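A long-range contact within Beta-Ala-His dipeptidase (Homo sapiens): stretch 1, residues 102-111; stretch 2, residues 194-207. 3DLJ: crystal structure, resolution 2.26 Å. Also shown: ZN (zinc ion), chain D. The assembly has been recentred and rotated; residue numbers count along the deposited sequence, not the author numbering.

Stretch 1 102-111: KGTVCFYGHL
Stretch 2, residues 194-207: RFFSGVDYIVISDN

A strand that ends at His110 and the strand 201-204 run parallel with their N-to-C directions 28° apart and an axis approach of 4.7 Å. Val105 pairs with Tyr201, Cys106 with Ile202 and Phe107 with Val203, at CA-CA distances of 5.1, 4.7 and 4.8 Å. Strand phi/psi values stay near -110/135 from Val105 to Tyr108.

The backbone ladder follows the parallel rule: one residue of each pair bonds through both N and O to the two neighbours of its partner, Cys106 around Ile202 and Val203 around Phe107. Cys106 N donates to Tyr201 O (2.9 Å, 175°), Val203 N to Cys106 O (2.8 Å), and Tyr108 N to Val203 O (3.0 Å, 176°). Cys106 is thus satisfied at both N and O by the opposing strand. At the N-terminal end of the ladder, Asp200 (chi1 m) closes a two-bond clasp: its OD1 accepts from Thr104 N at 2.9 Å, while its N donates to Thr104 O at 2.7 Å. At its C-terminal end, direct bonding gives way to water 1, which donates to Tyr108 O (2.6 Å) and accepts from Ser205 N (3.1 Å).

A type II turn, Phe196 to Val199, leads into the second strand; Val199 N donates to Phe196 O at 3.2 Å, and Gly198, at phi/psi 82/3, occupies a conformation where a CB would jam against the preceding carbonyl. On the face shared by Cys106 and Ile202, Cys106 (chi1 t) packs its CB 3.4 Å from Val199 CG1, and its SG lies 3.9 Å from Phe195 CE1, at that ring's edge, and 3.9 Å from Phe196 CE2. On the other face, Val105 CG1 meets Val203 CG2 at 3.9 Å; both valines are t.

Zinc joins the far ends: His110 NE2 (chi1 p, chi2 90°) binds it at 2.0 Å and Asp206 OD2 (chi1 t) at 1.9 Å, with another ligand elsewhere in the structure. The 3.0 Å between His110 NE2 and Asp206 OD2 reflects shared coordination, not a hydrogen bond.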

# COMPACT_ATOMS: atom_id res chain seq x y z
N LYS A 102 31.05 -8.99 -2.03
CA LYS A 102 30.01 -8.01 -1.67
C LYS A 102 28.77 -8.69 -1.10
O LYS A 102 28.44 -9.81 -1.48
CB LYS A 102 29.61 -7.19 -2.88
CG LYS A 102 30.60 -6.14 -3.26
CD LYS A 102 30.11 -5.23 -4.35
CE LYS A 102 31.24 -4.31 -4.78
NZ LYS A 102 31.07 -3.87 -6.19
N GLY A 103 28.08 -8.01 -0.18
CA GLY A 103 26.75 -8.45 0.23
C GLY A 103 25.74 -8.14 -0.87
O GLY A 103 26.07 -7.43 -1.84
N THR A 104 24.51 -8.65 -0.72
CA THR A 104 23.45 -8.44 -1.70
C THR A 104 22.13 -7.98 -1.08
O THR A 104 21.60 -8.63 -0.17
CB THR A 104 23.18 -9.72 -2.55
OG1 THR A 104 24.38 -10.12 -3.22
CG2 THR A 104 22.06 -9.48 -3.59
N VAL A 105 21.60 -6.87 -1.61
CA VAL A 105 20.32 -6.30 -1.18
C VAL A 105 19.28 -6.38 -2.31
O VAL A 105 19.57 -6.05 -3.46
CB VAL A 105 20.47 -4.80 -0.74
CG1 VAL A 105 19.16 -4.24 -0.29
CG2 VAL A 105 21.52 -4.66 0.38
N CYS A 106 18.06 -6.81 -1.97
CA CYS A 106 17.00 -6.90 -2.96
C CYS A 106 15.91 -5.86 -2.72
O CYS A 106 15.48 -5.64 -1.60
CB CYS A 106 16.40 -8.31 -2.97
SG CYS A 106 15.19 -8.60 -4.29
N PHE A 107 15.46 -5.22 -3.80
CA PHE A 107 14.39 -4.22 -3.70
C PHE A 107 13.11 -4.70 -4.37
O PHE A 107 13.14 -5.12 -5.51
CB PHE A 107 14.83 -2.91 -4.36
CG PHE A 107 13.77 -1.85 -4.38
CD1 PHE A 107 13.59 -1.00 -3.29
CD2 PHE A 107 12.96 -1.68 -5.50
CE1 PHE A 107 12.61 0.00 -3.33
CE2 PHE A 107 11.97 -0.70 -5.53
CZ PHE A 107 11.79 0.14 -4.44
N TYR A 108 11.99 -4.59 -3.67
CA TYR A 108 10.69 -4.94 -4.24
C TYR A 108 9.90 -3.66 -4.49
O TYR A 108 9.80 -2.78 -3.61
CB TYR A 108 9.87 -5.91 -3.33
CG TYR A 108 8.40 -5.90 -3.72
CD1 TYR A 108 7.90 -6.78 -4.71
CD2 TYR A 108 7.54 -4.96 -3.19
CE1 TYR A 108 6.55 -6.72 -5.11
CE2 TYR A 108 6.21 -4.89 -3.58
CZ TYR A 108 5.73 -5.75 -4.52
OH TYR A 108 4.41 -5.64 -4.88
N GLY A 109 9.33 -3.54 -5.69
CA GLY A 109 8.34 -2.47 -5.94
C GLY A 109 7.26 -2.91 -6.91
O GLY A 109 7.32 -4.01 -7.42
N HIS A 110 6.29 -2.04 -7.17
CA HIS A 110 5.23 -2.34 -8.17
C HIS A 110 4.97 -1.14 -9.04
O HIS A 110 5.04 0.01 -8.57
CB HIS A 110 3.93 -2.85 -7.53
CG HIS A 110 3.19 -1.82 -6.70
ND1 HIS A 110 2.23 -0.98 -7.23
CD2 HIS A 110 3.26 -1.52 -5.38
CE1 HIS A 110 1.75 -0.20 -6.28
NE2 HIS A 110 2.36 -0.50 -5.15
N LEU A 111 4.71 -1.40 -10.32
CA LEU A 111 4.50 -0.32 -11.30
C LEU A 111 3.07 -0.23 -11.83
O LEU A 111 2.77 0.59 -12.70
CB LEU A 111 5.54 -0.41 -12.43
CG LEU A 111 6.95 -0.06 -11.93
CD1 LEU A 111 7.94 -0.37 -13.02
CD2 LEU A 111 7.07 1.40 -11.53
N ARG A 194 16.76 -19.74 -5.59
CA ARG A 194 17.28 -19.53 -6.94
C ARG A 194 17.70 -18.07 -7.06
O ARG A 194 18.85 -17.75 -6.82
CB ARG A 194 16.23 -19.97 -7.97
CG ARG A 194 16.80 -20.57 -9.25
CD ARG A 194 15.74 -21.45 -9.94
N PHE A 195 16.76 -17.18 -7.39
CA PHE A 195 17.00 -15.73 -7.38
C PHE A 195 17.26 -15.18 -5.97
O PHE A 195 18.05 -14.24 -5.80
CB PHE A 195 15.83 -14.99 -8.04
CG PHE A 195 16.00 -13.49 -8.10
CD1 PHE A 195 15.46 -12.67 -7.10
CD2 PHE A 195 16.64 -12.88 -9.19
CE1 PHE A 195 15.60 -11.28 -7.16
CE2 PHE A 195 16.76 -11.49 -9.26
CZ PHE A 195 16.24 -10.69 -8.25
N PHE A 196 16.59 -15.75 -4.96
CA PHE A 196 16.70 -15.24 -3.60
C PHE A 196 17.79 -15.91 -2.78
O PHE A 196 18.02 -15.55 -1.62
CB PHE A 196 15.34 -15.30 -2.88
CG PHE A 196 14.33 -14.34 -3.45
CD1 PHE A 196 13.31 -14.80 -4.29
CD2 PHE A 196 14.42 -12.97 -3.18
CE1 PHE A 196 12.39 -13.90 -4.84
CE2 PHE A 196 13.50 -12.06 -3.73
CZ PHE A 196 12.48 -12.53 -4.56
N SER A 197 18.47 -16.87 -3.41
CA SER A 197 19.61 -17.55 -2.82
C SER A 197 20.71 -16.51 -2.58
O SER A 197 21.24 -15.91 -3.52
CB SER A 197 20.09 -18.68 -3.75
OG SER A 197 21.21 -19.39 -3.24
N GLY A 198 21.03 -16.27 -1.31
CA GLY A 198 22.11 -15.35 -0.97
C GLY A 198 21.78 -13.86 -0.95
O GLY A 198 22.67 -13.02 -0.74
N VAL A 199 20.51 -13.52 -1.19
CA VAL A 199 20.01 -12.16 -0.95
C VAL A 199 20.07 -11.93 0.57
O VAL A 199 19.49 -12.68 1.35
CB VAL A 199 18.55 -11.98 -1.50
CG1 VAL A 199 17.93 -10.67 -1.01
CG2 VAL A 199 18.54 -12.05 -3.01
N ASP A 200 20.78 -10.89 1.00
CA ASP A 200 20.97 -10.67 2.42
C ASP A 200 19.77 -10.02 3.08
O ASP A 200 19.20 -10.56 4.02
CB ASP A 200 22.28 -9.92 2.70
CG ASP A 200 23.51 -10.74 2.36
OD1 ASP A 200 24.42 -10.23 1.68
OD2 ASP A 200 23.55 -11.93 2.76
N TYR A 201 19.38 -8.85 2.57
CA TYR A 201 18.21 -8.12 3.07
C TYR A 201 17.26 -7.73 1.92
O TYR A 201 17.69 -7.63 0.77
CB TYR A 201 18.66 -6.89 3.86
N ILE A 202 15.97 -7.54 2.24
CA ILE A 202 14.96 -7.07 1.27
C ILE A 202 14.38 -5.72 1.70
O ILE A 202 14.07 -5.54 2.87
CB ILE A 202 13.81 -8.11 1.06
CG1 ILE A 202 14.37 -9.42 0.47
CG2 ILE A 202 12.67 -7.53 0.19
CD1 ILE A 202 13.44 -10.62 0.61
N VAL A 203 14.26 -4.79 0.76
CA VAL A 203 13.74 -3.45 1.01
C VAL A 203 12.41 -3.23 0.27
O VAL A 203 12.24 -3.66 -0.88
CB VAL A 203 14.75 -2.34 0.57
CG1 VAL A 203 14.15 -0.93 0.75
CG2 VAL A 203 16.04 -2.46 1.33
N ILE A 204 11.48 -2.58 0.95
CA ILE A 204 10.22 -2.12 0.37
C ILE A 204 10.09 -0.65 0.74
O ILE A 204 10.34 -0.27 1.89
CB ILE A 204 8.98 -2.92 0.90
CG1 ILE A 204 9.11 -4.43 0.61
CG2 ILE A 204 7.63 -2.32 0.34
CD1 ILE A 204 7.99 -5.30 1.25
N SER A 205 9.72 0.17 -0.22
CA SER A 205 9.48 1.58 0.02
C SER A 205 8.09 1.93 -0.52
O SER A 205 7.96 2.45 -1.64
CB SER A 205 10.57 2.42 -0.64
OG SER A 205 10.50 3.79 -0.25
N ASP A 206 7.05 1.66 0.25
CA ASP A 206 5.70 1.90 -0.24
C ASP A 206 4.79 2.25 0.91
O ASP A 206 3.76 1.61 1.14
CB ASP A 206 5.20 0.67 -0.99
CG ASP A 206 3.96 0.97 -1.86
OD1 ASP A 206 3.57 2.16 -1.98
OD2 ASP A 206 3.38 -0.01 -2.41
N ASN A 207 5.18 3.28 1.64
CA ASN A 207 4.46 3.69 2.85
C ASN A 207 4.87 5.09 3.25
O ASN A 207 5.79 5.67 2.65
CB ASN A 207 4.62 2.68 3.99
CG ASN A 207 6.07 2.30 4.26
OD1 ASN A 207 6.79 1.77 3.40
ND2 ASN A 207 6.48 2.54 5.49
ZN ZN D . 1.91 0.38 -3.46
O HOH W 1 8.47 -0.67 -2.89